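Local atomic coordinates of tubulin binding cofactor C (Leishmania major, PDB entry 5AJ8), a protein that probably acts as a chaperone of the TBCC family in tubulin folding, and is represented here by its C-terminal domain. Residues A[23-28]-A[105-110]; A[40-45]-A[166-171]; A[57-62]-A[97-102]. The protein carries 1 engineered substitution. One frame throughout, in Å; residues are numbered along the deposited sequence.

Interaction 1 (A[23-28]-A[105-110])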
ATOM      1  N   ILE A  23       7.105  -0.714  -7.316  1.00 14.07           N
ATOM      2  CA  ILE A  23       8.018  -0.421  -6.211  1.00 15.01           C
ATOM      3  C   ILE A  23       8.565  -1.743  -5.693  1.00 14.61           C
ATOM      4  O   ILE A  23       7.808  -2.567  -5.176  1.00 13.89           O
ATOM      5  CB  ILE A  23       7.277   0.366  -5.119  1.00 15.35           C
ATOM      6  CG1 ILE A  23       6.834   1.707  -5.787  1.00 16.38           C
ATOM      7  CG2 ILE A  23       8.133   0.551  -3.855  1.00 14.88           C
ATOM      8  CD1 ILE A  23       6.370   2.807  -4.867  1.00 17.54           C
ATOM      9  N   SER A  24       9.857  -1.969  -5.847  1.00 15.64           N
ATOM     10  CA  SER A  24      10.428  -3.266  -5.418  1.00 18.19           C
ATOM     11  C   SER A  24      10.557  -3.332  -3.885  1.00 16.83           C
ATOM     12  O   SER A  24      10.319  -2.347  -3.183  1.00 14.92           O
ATOM     13  CB  SER A  24      11.767  -3.564  -6.122  1.00 20.61           C
ATOM     14  OG  SER A  24      12.105  -4.941  -6.017  1.00 24.06           O
ATOM     15  N   HIS A  25      10.871  -4.521  -3.383  1.00 18.52           N
ATOM     16  CA  HIS A  25      11.033  -4.755  -1.930  1.00 19.73           C
ATOM     17  C   HIS A  25      12.233  -3.983  -1.400  1.00 18.23           C
ATOM     18  O   HIS A  25      13.230  -3.847  -2.090  1.00 18.15           O
ATOM     19  CB  HIS A  25      11.131  -6.250  -1.572  1.00 22.96           C
ATOM     20  CG  HIS A  25      11.992  -7.054  -2.498  1.00 30.99           C
ATOM     21  ND1 HIS A  25      13.370  -7.099  -2.408  1.00 35.57           N
ATOM     22  CD2 HIS A  25      11.659  -7.829  -3.563  1.00 36.12           C
ATOM     23  CE1 HIS A  25      13.843  -7.880  -3.366  1.00 38.92           C
ATOM     24  NE2 HIS A  25      12.826  -8.326  -4.085  1.00 37.02           N
ATOM     25  N   SER A  26      12.116  -3.457  -0.186  1.00 16.91           N
ATOM     26  CA  SER A  26      13.193  -2.723   0.465  1.00 16.80           C
ATOM     27  C   SER A  26      12.827  -2.588   1.927  1.00 17.02           C
ATOM     28  O   SER A  26      11.797  -3.110   2.334  1.00 14.67           O
ATOM     29  CB  SER A  26      13.354  -1.327  -0.176  1.00 17.17           C
ATOM     30  OG  SER A  26      12.310  -0.446   0.217  1.00 16.37           O
ATOM     31  N   LYS A  27      13.629  -1.851   2.703  1.00 18.95           N
ATOM     32  CA  LYS A  27      13.358  -1.650   4.132  1.00 20.79           C
ATOM     33  C   LYS A  27      12.590  -0.357   4.439  1.00 19.97           C
ATOM     34  O   LYS A  27      12.398  -0.016   5.612  1.00 18.93           O
ATOM     35  CB  LYS A  27      14.670  -1.616   4.929  1.00 24.14           C
ATOM     36  CG  LYS A  27      15.611  -2.791   4.678  1.00 28.92           C
ATOM     37  CD  LYS A  27      15.218  -3.997   5.491  1.00 35.09           C
ATOM     38  CE  LYS A  27      16.370  -4.975   5.660  1.00 42.89           C
ATOM     39  NZ  LYS A  27      15.928  -6.197   6.395  1.00 49.20           N
ATOM     40  N   GLY A  28      12.182   0.387   3.414  1.00 19.65           N
ATOM     41  CA  GLY A  28      11.494   1.665   3.623  1.00 18.66           C
ATOM     42  C   GLY A  28      11.238   2.375   2.307  1.00 18.07           C
ATOM     43  O   GLY A  28      12.080   2.350   1.417  1.00 17.95           O
ATOM     44  N   SER A 105       4.115 -12.883 -10.017  1.00 18.03           N
ATOM     45  CA  SER A 105       5.282 -12.023 -10.030  1.00 18.01           C
ATOM     46  C   SER A 105       6.398 -12.713  -9.275  1.00 18.45           C
ATOM     47  O   SER A 105       6.188 -13.742  -8.641  1.00 18.77           O
ATOM     48  CB  SER A 105       4.957 -10.675  -9.371  1.00 17.15           C
ATOM     49  OG  SER A 105       3.830 -10.053  -9.984  1.00 16.33           O
ATOM     50  N   CYS A 106       7.590 -12.132  -9.325  1.00 19.96           N
ATOM     51  CA  CYS A 106       8.725 -12.668  -8.586  1.00 19.67           C
ATOM     52  C   CYS A 106       9.550 -11.588  -7.908  1.00 18.70           C
ATOM     53  O   CYS A 106       9.448 -10.425  -8.250  1.00 16.44           O
ATOM     54  CB  CYS A 106       9.597 -13.499  -9.514  1.00 21.22           C
ATOM     55  SG  CYS A 106      10.470 -12.577 -10.792  1.00 24.35           S
ATOM     56  N   THR A 107      10.375 -11.991  -6.932  1.00 19.75           N
ATOM     57  CA  THR A 107      11.284 -11.065  -6.281  1.00 20.70           C
ATOM     58  C   THR A 107      12.403 -10.733  -7.256  1.00 23.58           C
ATOM     59  O   THR A 107      12.440 -11.240  -8.376  1.00 23.08           O
ATOM     60  CB  THR A 107      11.888 -11.620  -4.973  1.00 21.16           C
ATOM     61  OG1 THR A 107      12.709 -12.750  -5.260  1.00 21.95           O
ATOM     62  CG2 THR A 107      10.803 -12.017  -3.988  1.00 21.07           C
ATOM     63  N   GLU A 108      13.328  -9.898  -6.819  1.00 28.00           N
ATOM     64  CA  GLU A 108      14.489  -9.554  -7.612  1.00 35.30           C
ATOM     65  C   GLU A 108      15.319 -10.811  -7.935  1.00 34.39           C
ATOM     66  O   GLU A 108      15.830 -10.933  -9.034  1.00 34.32           O
ATOM     67  CB  GLU A 108      15.342  -8.521  -6.871  1.00 41.59           C
ATOM     68  CG  GLU A 108      16.138  -7.614  -7.797  1.00 56.62           C
ATOM     69  CD  GLU A 108      17.206  -6.811  -7.063  1.00 65.69           C
ATOM     70  OE1 GLU A 108      16.919  -6.279  -5.959  1.00 54.19           O
ATOM     71  OE2 GLU A 108      18.333  -6.716  -7.599  1.00 74.21           O
ATOM     72  N   ASP A 109      15.424 -11.739  -6.978  1.00 35.34           N
ATOM     73  CA  ASP A 109      16.160 -13.011  -7.161  1.00 37.69           C
ATOM     74  C   ASP A 109      15.399 -14.127  -7.861  1.00 33.11           C
ATOM     75  O   ASP A 109      15.889 -15.249  -7.940  1.00 33.76           O
ATOM     76  CB  ASP A 109      16.615 -13.547  -5.807  1.00 40.25           C
ATOM     77  CG  ASP A 109      17.716 -12.724  -5.211  1.00 45.30           C
ATOM     78  OD1 ASP A 109      18.301 -11.897  -5.954  1.00 45.22           O
ATOM     79  OD2 ASP A 109      17.987 -12.902  -4.001  1.00 53.64           O
ATOM     80  N   GLY A 110      14.197 -13.838  -8.327  1.00 28.32           N
ATOM     81  CA  GLY A 110      13.404 -14.824  -9.029  1.00 29.25           C
ATOM     82  C   GLY A 110      12.530 -15.700  -8.152  1.00 26.75           C
ATOM     83  O   GLY A 110      11.902 -16.611  -8.665  1.00 26.82           O
TER

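Interaction 2 (A[40-45]-A[166-171])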
ATOM      1  N   TYR A  40       1.981  -0.480  -7.490  1.00 11.80           N
ATOM      2  CA  TYR A  40       2.113  -1.870  -7.058  1.00 11.01           C
ATOM      3  C   TYR A  40       3.424  -2.039  -6.303  1.00 11.03           C
ATOM      4  O   TYR A  40       4.494  -1.908  -6.911  1.00 11.40           O
ATOM      5  CB  TYR A  40       2.101  -2.768  -8.287  1.00 11.05           C
ATOM      6  CG  TYR A  40       0.813  -2.710  -9.052  1.00 10.76           C
ATOM      7  CD1 TYR A  40      -0.302  -3.382  -8.597  1.00 10.14           C
ATOM      8  CD2 TYR A  40       0.713  -1.991 -10.238  1.00 10.87           C
ATOM      9  CE1 TYR A  40      -1.478  -3.329  -9.289  1.00 10.04           C
ATOM     10  CE2 TYR A  40      -0.456  -1.951 -10.945  1.00 10.78           C
ATOM     11  CZ  TYR A  40      -1.551  -2.609 -10.462  1.00 10.33           C
ATOM     12  OH  TYR A  40      -2.715  -2.584 -11.161  1.00 10.47           O
ATOM     13  N   CYS A  41       3.344  -2.284  -4.990  1.00 10.87           N
ATOM     14  CA  CYS A  41       4.519  -2.490  -4.153  1.00 11.43           C
ATOM     15  C   CYS A  41       4.692  -3.949  -3.702  1.00 11.76           C
ATOM     16  O   CYS A  41       3.791  -4.547  -3.102  1.00 11.17           O
ATOM     17  CB  CYS A  41       4.493  -1.624  -2.896  1.00 11.96           C
ATOM     18  SG  CYS A  41       4.031   0.112  -3.132  1.00 13.39           S
ATOM     19  N   LEU A  42       5.867  -4.499  -3.967  1.00 11.65           N
ATOM     20  CA  LEU A  42       6.275  -5.726  -3.317  1.00 12.15           C
ATOM     21  C   LEU A  42       6.383  -5.420  -1.800  1.00 11.85           C
ATOM     22  O   LEU A  42       6.514  -4.264  -1.402  1.00 11.97           O
ATOM     23  CB  LEU A  42       7.593  -6.235  -3.895  1.00 12.92           C
ATOM     24  CG  LEU A  42       7.614  -6.552  -5.396  1.00 14.05           C
ATOM     25  CD1 LEU A  42       8.971  -7.070  -5.835  1.00 14.95           C
ATOM     26  CD2 LEU A  42       6.514  -7.544  -5.779  1.00 14.31           C
ATOM     27  N   PRO A  43       6.264  -6.448  -0.949  1.00 11.23           N
ATOM     28  CA  PRO A  43       6.286  -6.189   0.498  1.00 11.07           C
ATOM     29  C   PRO A  43       7.510  -5.393   0.950  1.00 10.91           C
ATOM     30  O   PRO A  43       8.598  -5.709   0.546  1.00 11.67           O
ATOM     31  CB  PRO A  43       6.259  -7.608   1.109  1.00 10.99           C
ATOM     32  CG  PRO A  43       5.556  -8.439   0.073  1.00 10.87           C
ATOM     33  CD  PRO A  43       5.990  -7.868  -1.246  1.00 11.30           C
ATOM     34  N   ILE A  44       7.295  -4.361   1.773  1.00 10.90           N
ATOM     35  CA  ILE A  44       8.358  -3.525   2.332  1.00 10.56           C
ATOM     36  C   ILE A  44       8.578  -3.924   3.785  1.00 10.63           C
ATOM     37  O   ILE A  44       7.630  -3.971   4.564  1.00  9.59           O
ATOM     38  CB  ILE A  44       7.929  -2.056   2.290  1.00 10.65           C
ATOM     39  CG1 ILE A  44       7.449  -1.652   0.891  1.00 10.48           C
ATOM     40  CG2 ILE A  44       9.039  -1.149   2.772  1.00 11.18           C
ATOM     41  CD1 ILE A  44       8.502  -1.831  -0.173  1.00 11.28           C
ATOM     42  N   ALA A  45       9.819  -4.239   4.142  1.00 11.37           N
ATOM     43  CA  ALA A  45      10.147  -4.700   5.473  1.00 12.57           C
ATOM     44  C   ALA A  45      10.524  -3.492   6.299  1.00 12.93           C
ATOM     45  O   ALA A  45      11.642  -3.368   6.767  1.00 12.45           O
ATOM     46  CB  ALA A  45      11.291  -5.716   5.435  1.00 13.79           C
ATOM     47  N   THR A 166      -2.308  -7.443 -12.798  1.00 15.43           N
ATOM     48  CA  THR A 166      -1.056  -6.872 -13.294  1.00 16.00           C
ATOM     49  C   THR A 166       0.176  -7.584 -12.711  1.00 15.91           C
ATOM     50  O   THR A 166       0.297  -7.717 -11.500  1.00 15.08           O
ATOM     51  CB  THR A 166      -0.962  -5.353 -12.997  1.00 15.81           C
ATOM     52  OG1 THR A 166      -2.020  -4.659 -13.689  1.00 16.66           O
ATOM     53  CG2 THR A 166       0.351  -4.797 -13.483  1.00 16.20           C
ATOM     54  N   VAL A 167       1.076  -8.040 -13.586  1.00 16.42           N
ATOM     55  CA  VAL A 167       2.355  -8.599 -13.174  1.00 17.48           C
ATOM     56  C   VAL A 167       3.344  -7.466 -12.826  1.00 16.81           C
ATOM     57  O   VAL A 167       3.387  -6.437 -13.509  1.00 16.36           O
ATOM     58  CB  VAL A 167       2.949  -9.515 -14.267  1.00 20.55           C
ATOM     59  CG1 VAL A 167       4.295 -10.089 -13.819  1.00 21.07           C
ATOM     60  CG2 VAL A 167       1.962 -10.641 -14.598  1.00 22.12           C
ATOM     61  N   PHE A 168       4.103  -7.649 -11.749  1.00 15.96           N
ATOM     62  CA  PHE A 168       5.099  -6.671 -11.336  1.00 16.46           C
ATOM     63  C   PHE A 168       6.213  -6.571 -12.365  1.00 19.52           C
ATOM     64  O   PHE A 168       6.804  -7.590 -12.777  1.00 20.84           O
ATOM     65  CB  PHE A 168       5.718  -7.037  -9.979  1.00 15.46           C
ATOM     66  CG  PHE A 168       6.750  -6.036  -9.485  1.00 14.52           C
ATOM     67  CD1 PHE A 168       8.079  -6.159  -9.835  1.00 15.11           C
ATOM     68  CD2 PHE A 168       6.382  -4.985  -8.670  1.00 13.68           C
ATOM     69  CE1 PHE A 168       9.017  -5.243  -9.398  1.00 15.33           C
ATOM     70  CE2 PHE A 168       7.313  -4.065  -8.218  1.00 13.71           C
ATOM     71  CZ  PHE A 168       8.639  -4.184  -8.590  1.00 14.50           C
ATOM     72  N   GLY A 169       6.511  -5.343 -12.774  1.00 21.18           N
ATOM     73  CA  GLY A 169       7.795  -5.050 -13.387  1.00 23.38           C
ATOM     74  C   GLY A 169       7.668  -4.365 -14.715  1.00 26.21           C
ATOM     75  O   GLY A 169       6.586  -4.353 -15.300  1.00 28.34           O
ATOM     76  N   PRO A 170       8.767  -3.758 -15.192  1.00 27.90           N
ATOM     77  CA  PRO A 170      10.048  -3.666 -14.484  1.00 27.85           C
ATOM     78  C   PRO A 170       9.995  -2.640 -13.354  1.00 25.06           C
ATOM     79  O   PRO A 170       9.185  -1.700 -13.389  1.00 23.93           O
ATOM     80  CB  PRO A 170      11.036  -3.218 -15.577  1.00 30.70           C
ATOM     81  CG  PRO A 170      10.231  -2.954 -16.810  1.00 31.35           C
ATOM     82  CD  PRO A 170       8.777  -2.998 -16.449  1.00 29.59           C
ATOM     83  N   ALA A 171      10.863  -2.810 -12.361  1.00 24.46           N
ATOM     84  CA  ALA A 171      10.829  -1.951 -11.168  1.00 23.64           C
ATOM     85  C   ALA A 171      11.017  -0.498 -11.563  1.00 24.60           C
ATOM     86  O   ALA A 171      11.856  -0.193 -12.401  1.00 25.06           O
ATOM     87  CB  ALA A 171      11.896  -2.361 -10.172  1.00 23.00           C
TER

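Interaction 3 (A[57-62]-A[97-102])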
ATOM      1  N   ARG A  57      -4.533   4.186  -7.029  1.00 12.85           N
ATOM      2  CA  ARG A  57      -4.836   2.880  -6.449  1.00 13.20           C
ATOM      3  C   ARG A  57      -3.498   2.282  -6.029  1.00 12.09           C
ATOM      4  O   ARG A  57      -2.617   2.127  -6.869  1.00 12.16           O
ATOM      5  CB  ARG A  57      -5.506   1.974  -7.504  1.00 14.54           C
ATOM      6  CG  ARG A  57      -7.006   2.022  -7.611  1.00 16.37           C
ATOM      7  CD  ARG A  57      -7.517   3.387  -8.000  1.00 18.27           C
ATOM      8  NE  ARG A  57      -6.847   3.981  -9.157  1.00 19.17           N
ATOM      9  CZ  ARG A  57      -6.906   5.282  -9.440  1.00 21.20           C
ATOM     10  NH1 ARG A  57      -7.620   6.116  -8.661  1.00 16.65           N
ATOM     11  NH2 ARG A  57      -6.244   5.751 -10.508  1.00 24.69           N
ATOM     12  N   VAL A  58      -3.345   1.952  -4.746  1.00 11.67           N
ATOM     13  CA  VAL A  58      -2.059   1.536  -4.173  1.00 10.84           C
ATOM     14  C   VAL A  58      -2.160   0.164  -3.507  1.00 11.10           C
ATOM     15  O   VAL A  58      -3.098  -0.078  -2.748  1.00 10.25           O
ATOM     16  CB  VAL A  58      -1.604   2.559  -3.143  1.00 11.16           C
ATOM     17  CG1 VAL A  58      -0.210   2.264  -2.614  1.00 11.12           C
ATOM     18  CG2 VAL A  58      -1.640   3.950  -3.764  1.00 11.89           C
ATOM     19  N   TYR A  59      -1.255  -0.758  -3.869  1.00 10.41           N
ATOM     20  CA  TYR A  59      -1.216  -2.103  -3.304  1.00  9.80           C
ATOM     21  C   TYR A  59       0.096  -2.204  -2.569  1.00  9.92           C
ATOM     22  O   TYR A  59       1.142  -2.159  -3.186  1.00 11.60           O
ATOM     23  CB  TYR A  59      -1.312  -3.165  -4.400  1.00  9.88           C
ATOM     24  CG  TYR A  59      -2.574  -3.057  -5.263  1.00  9.82           C
ATOM     25  CD1 TYR A  59      -2.665  -2.134  -6.275  1.00  9.60           C
ATOM     26  CD2 TYR A  59      -3.680  -3.867  -5.025  1.00  9.91           C
ATOM     27  CE1 TYR A  59      -3.814  -2.010  -7.040  1.00 10.09           C
ATOM     28  CE2 TYR A  59      -4.846  -3.750  -5.784  1.00 10.16           C
ATOM     29  CZ  TYR A  59      -4.903  -2.816  -6.799  1.00 10.25           C
ATOM     30  OH  TYR A  59      -6.029  -2.705  -7.604  1.00 10.92           O
ATOM     31  N   VAL A  60       0.057  -2.301  -1.251  1.00  9.56           N
ATOM     32  CA  VAL A  60       1.290  -2.276  -0.445  1.00  9.72           C
ATOM     33  C   VAL A  60       1.184  -3.160   0.801  1.00  9.66           C
ATOM     34  O   VAL A  60       0.141  -3.171   1.498  1.00  9.35           O
ATOM     35  CB  VAL A  60       1.642  -0.813  -0.023  1.00  9.70           C
ATOM     36  CG1 VAL A  60       0.509  -0.170   0.754  1.00  9.76           C
ATOM     37  CG2 VAL A  60       2.955  -0.729   0.736  1.00  9.50           C
ATOM     38  N   ALA A  61       2.254  -3.901   1.056  1.00  9.13           N
ATOM     39  CA  ALA A  61       2.467  -4.548   2.329  1.00  9.43           C
ATOM     40  C   ALA A  61       3.643  -3.863   3.026  1.00  9.30           C
ATOM     41  O   ALA A  61       4.656  -3.577   2.375  1.00  9.54           O
ATOM     42  CB  ALA A  61       2.749  -6.034   2.137  1.00  9.82           C
ATOM     43  N   CYS A  62       3.534  -3.662   4.343  1.00  9.43           N
ATOM     44  CA  CYS A  62       4.541  -2.947   5.111  1.00  9.59           C
ATOM     45  C   CYS A  62       4.374  -3.139   6.612  1.00  9.79           C
ATOM     46  O   CYS A  62       3.373  -3.690   7.063  1.00 10.05           O
ATOM     47  CB  CYS A  62       4.514  -1.461   4.756  1.00 10.21           C
ATOM     48  SG  CYS A  62       2.898  -0.677   4.977  1.00 12.01           S
ATOM     49  N   ARG A  97      -4.467  -8.754  -0.756  1.00 11.04           N
ATOM     50  CA  ARG A  97      -4.790  -9.925  -1.543  1.00 12.61           C
ATOM     51  C   ARG A  97      -5.541  -9.586  -2.869  1.00 12.79           C
ATOM     52  O   ARG A  97      -5.555 -10.399  -3.778  1.00 12.16           O
ATOM     53  CB  ARG A  97      -5.573 -10.948  -0.700  1.00 13.74           C
ATOM     54  CG  ARG A  97      -6.941 -10.480  -0.259  1.00 14.37           C
ATOM     55  CD  ARG A  97      -7.659 -11.519   0.594  1.00 16.10           C
ATOM     56  NE  ARG A  97      -8.914 -10.969   1.104  1.00 17.63           N
ATOM     57  CZ  ARG A  97      -9.131 -10.525   2.348  1.00 19.72           C
ATOM     58  NH1 ARG A  97      -8.183 -10.583   3.288  1.00 20.11           N
ATOM     59  NH2 ARG A  97     -10.334 -10.034   2.675  1.00 20.56           N
ATOM     60  N   CYS A  98      -6.139  -8.387  -2.969  1.00 12.28           N
ATOM     61  CA  CYS A  98      -6.712  -7.929  -4.244  1.00 12.85           C
ATOM     62  C   CYS A  98      -5.670  -7.799  -5.350  1.00 12.32           C
ATOM     63  O   CYS A  98      -6.034  -7.759  -6.521  1.00 12.67           O
ATOM     64  CB  CYS A  98      -7.447  -6.582  -4.078  1.00 12.90           C
ATOM     65  SG  CYS A  98      -8.872  -6.747  -2.981  1.00 13.85           S
ATOM     66  N   TRP A  99      -4.385  -7.677  -5.009  1.00 11.48           N
ATOM     67  CA  TRP A  99      -3.366  -7.738  -6.051  1.00 11.74           C
ATOM     68  C   TRP A  99      -3.074  -9.198  -6.395  1.00 12.74           C
ATOM     69  O   TRP A  99      -2.079  -9.766  -5.940  1.00 12.54           O
ATOM     70  CB  TRP A  99      -2.091  -6.972  -5.675  1.00 10.88           C
ATOM     71  CG  TRP A  99      -1.072  -6.958  -6.789  1.00 10.75           C
ATOM     72  CD1 TRP A  99      -1.307  -7.148  -8.129  1.00 11.35           C
ATOM     73  CD2 TRP A  99       0.318  -6.705  -6.666  1.00 10.41           C
ATOM     74  NE1 TRP A  99      -0.148  -7.032  -8.836  1.00 11.21           N
ATOM     75  CE2 TRP A  99       0.868  -6.752  -7.961  1.00 10.90           C
ATOM     76  CE3 TRP A  99       1.166  -6.441  -5.582  1.00 10.13           C
ATOM     77  CZ2 TRP A  99       2.224  -6.556  -8.196  1.00 11.06           C
ATOM     78  CZ3 TRP A  99       2.512  -6.224  -5.832  1.00 10.15           C
ATOM     79  CH2 TRP A  99       3.021  -6.283  -7.111  1.00 10.64           C
ATOM     80  N   VAL A 100      -3.979  -9.787  -7.175  1.00 14.43           N
ATOM     81  CA  VAL A 100      -3.879 -11.166  -7.618  1.00 16.09           C
ATOM     82  C   VAL A 100      -2.594 -11.370  -8.407  1.00 15.96           C
ATOM     83  O   VAL A 100      -1.957 -12.414  -8.301  1.00 17.84           O
ATOM     84  CB  VAL A 100      -5.100 -11.597  -8.471  1.00 18.82           C
ATOM     85  CG1 VAL A 100      -4.947 -13.044  -8.936  1.00 20.38           C
ATOM     86  CG2 VAL A 100      -6.406 -11.463  -7.676  1.00 19.85           C
ATOM     87  N   GLY A 101      -2.181 -10.370  -9.173  1.00 16.07           N
ATOM     88  CA  GLY A 101      -0.970 -10.469 -10.008  1.00 15.63           C
ATOM     89  C   GLY A 101       0.360 -10.622  -9.288  1.00 15.00           C
ATOM     90  O   GLY A 101       1.345 -11.027  -9.897  1.00 14.38           O
ATOM     91  N   LEU A 102       0.404 -10.288  -7.992  1.00 14.08           N
ATOM     92  CA  LEU A 102       1.578 -10.539  -7.173  1.00 13.59           C
ATOM     93  C   LEU A 102       1.985 -12.015  -7.257  1.00 14.70           C
ATOM     94  O   LEU A 102       3.174 -12.367  -7.307  1.00 13.20           O
ATOM     95  CB  LEU A 102       1.318 -10.163  -5.711  1.00 12.72           C
ATOM     96  CG  LEU A 102       2.454 -10.487  -4.730  1.00 12.39           C
ATOM     97  CD1 LEU A 102       3.696  -9.723  -5.125  1.00 12.36           C
ATOM     98  CD2 LEU A 102       2.085 -10.230  -3.266  1.00 11.81           C
TER

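Interaction 1 (A[23-28]-A[105-110])
H25 reaches across to the turn that starts at T107 and accepts a hydrogen bond from E108 through NE2. The backbone N of E108 lies 3.2 Å from H25 NE2, the N-H...N angle is 171°, and the donor sits only 8° out of the ring plane, so the bond enters almost straight at the ring edge. As acceptor, NE2 is probably unprotonated, consistent with a neutral ring carrying its proton on ND1. With chi1 at 42°, CG stands between the backbone N and the carbonyl carbon, and this brings the ring edge to face the turn.

The remainder of the contact is van der Waals packing by NE2 and CE1. T107 CB approaches H25 NE2 to 3.5 Å from an oblique direction, while E108 CB lies 3.9 Å from H25 CE1. Beyond its CB, E108 runs on in an extended chain that crosses the histidine at about a right angle; its OE1 stays 4.9 Å from H25 NE2, too far for a salt bridge. Within its own segment, S24 places OG 3.8 Å above one face of the imidazole, toward the rim.

E108 is the second residue of a type I beta turn, 107-110, closed by G110 N to T107 O at 3.1 Å, a bond that leaves the E108 N-H to H25. T107 OG1 turns back to nearby backbone, taking a bond from K111 N and a weak one from D109 N.

Only 132 Å² is buried in this surface contact. It bridges the loop between strands 21-23 and 28-35 and the long loop running from strand 91-95 to helix 116-122; H25 also packs on L42, and both H25 and T107 rest on V123, just past the end of that helix.

Interaction 2 (A[40-45]-A[166-171])
L42 lies over one face of the F168 ring, its CG 3.9 Å from the ring centroid and 17° off the normal, which meets the geometry of a CH-pi contact. The two methyls spread across the same ring: L42 CD1 is 4.0 Å from F168 CZ, and L42 CD2 is 3.9 Å from F168 CD2. The phenyl edge is used as well, since the carbonyl O of Y40 sits near the ring plane, 3.8 Å from F168 CE2. F168 extends this far because CG is anti to the backbone N (chi1 -179°), which drives the ring from the loop toward the strand end.

A second, separate CH-pi contact forms farther along, at the Y40 ring. T166 CB is 4.2 Å from the centroid of the Y40 ring, off-centre, and T166 CG2 approaches Y40 CE2 to 3.9 Å.

In the next shell, S164 OG bonds to both Y40 OH and T166 OG1, and R162 NH1 also bonds to Y40 OH. F168 is steadied through its backbone N, which bonds to S105 OG, while L42 has W119 of helix 116-122 and L102 as further apolar neighbours.

The chemistry is therefore divided: dispersion and CH-pi contacts fasten the C-terminal loop to the end of strand 38-41, while hydrogen bonds with S164 and R162 hold the polar end of Y40, and the arginine's charge may polarise the phenol.

Interaction 3 (A[57-62]-A[97-102])
Y59 meets W99 and C98 along one side of its ring, and the contact can be traced outward from the strand. Its CB, pointing from strand 56-62 toward the loop, is 4.1 Å from W99 CB. At the next step Y59 CG is 4.0 Å from that same methylene. The approach tightens at CD2, 3.5 Å from W99 CB, the shortest distance between the two segments. Farther along, Y59 CE2 comes within 4.0 Å of the backbone N of W99 and 4.2 Å of C98 CB, so the ring side passes from tryptophan to cysteine as it leaves the strand. At the tip, Y59 OH finds its partner in the carbonyl O of R162, outside both segments.

The two aromatic systems are set obliquely: the centroids of the Y59 ring and the five-membered ring of W99 are 5.5 Å apart with planes at 49°. The indole, with CG trans to N (chi1 -176°), runs away from the tip of Y59 and leaves CB against the tyrosine ring; its far end lies by C41 O, and NE1 bonds to T166 O. W99 is also the centre of an inverse gamma turn, whose V100 N to C98 O bond is weak; beyond it, L102 N lies over the rim of one indole face, 3.4 Å above the plane.

Y59 is itself one of a row of rings, stacked with Y76 of the adjoining strand 73-79 and nearly parallel to Y40 of strand 38-41. Aligned like residues on successive parallel strands are characteristic of parallel beta-helices, and the two parallel sheets fit the right-handed beta-helix known for TBCC and CAP C-terminal domains. Here the aromatic row lies on the outside of one sheet and receives the buried residues C98 and W99 of the loop after strand 91-95.

Read from the N terminus, segments 23-28, 40-45 and 57-62 come from successive turns of the helical sheet, each beginning 17 residues after the last. Interaction 3 closes the shortest loop, from 57-62 to 97-102, and is nested inside both others. Interactions 1 and 2 cross, because 40-45 lies within the loop closed by 105-110 while its partner, 166-171, comes later. All three bring later chain against strands 21-23, 38-41 and 56-62 or the loops after them: interactions 1 and 3 the loop between strand 91-95 and helix 116-122, interaction 2 the C-terminal loop. Probable backbone hydrogen bonds join the successive turns, I23 N to Y40 O (2.9 Å) and I44 N to A61 O (2.8 Å).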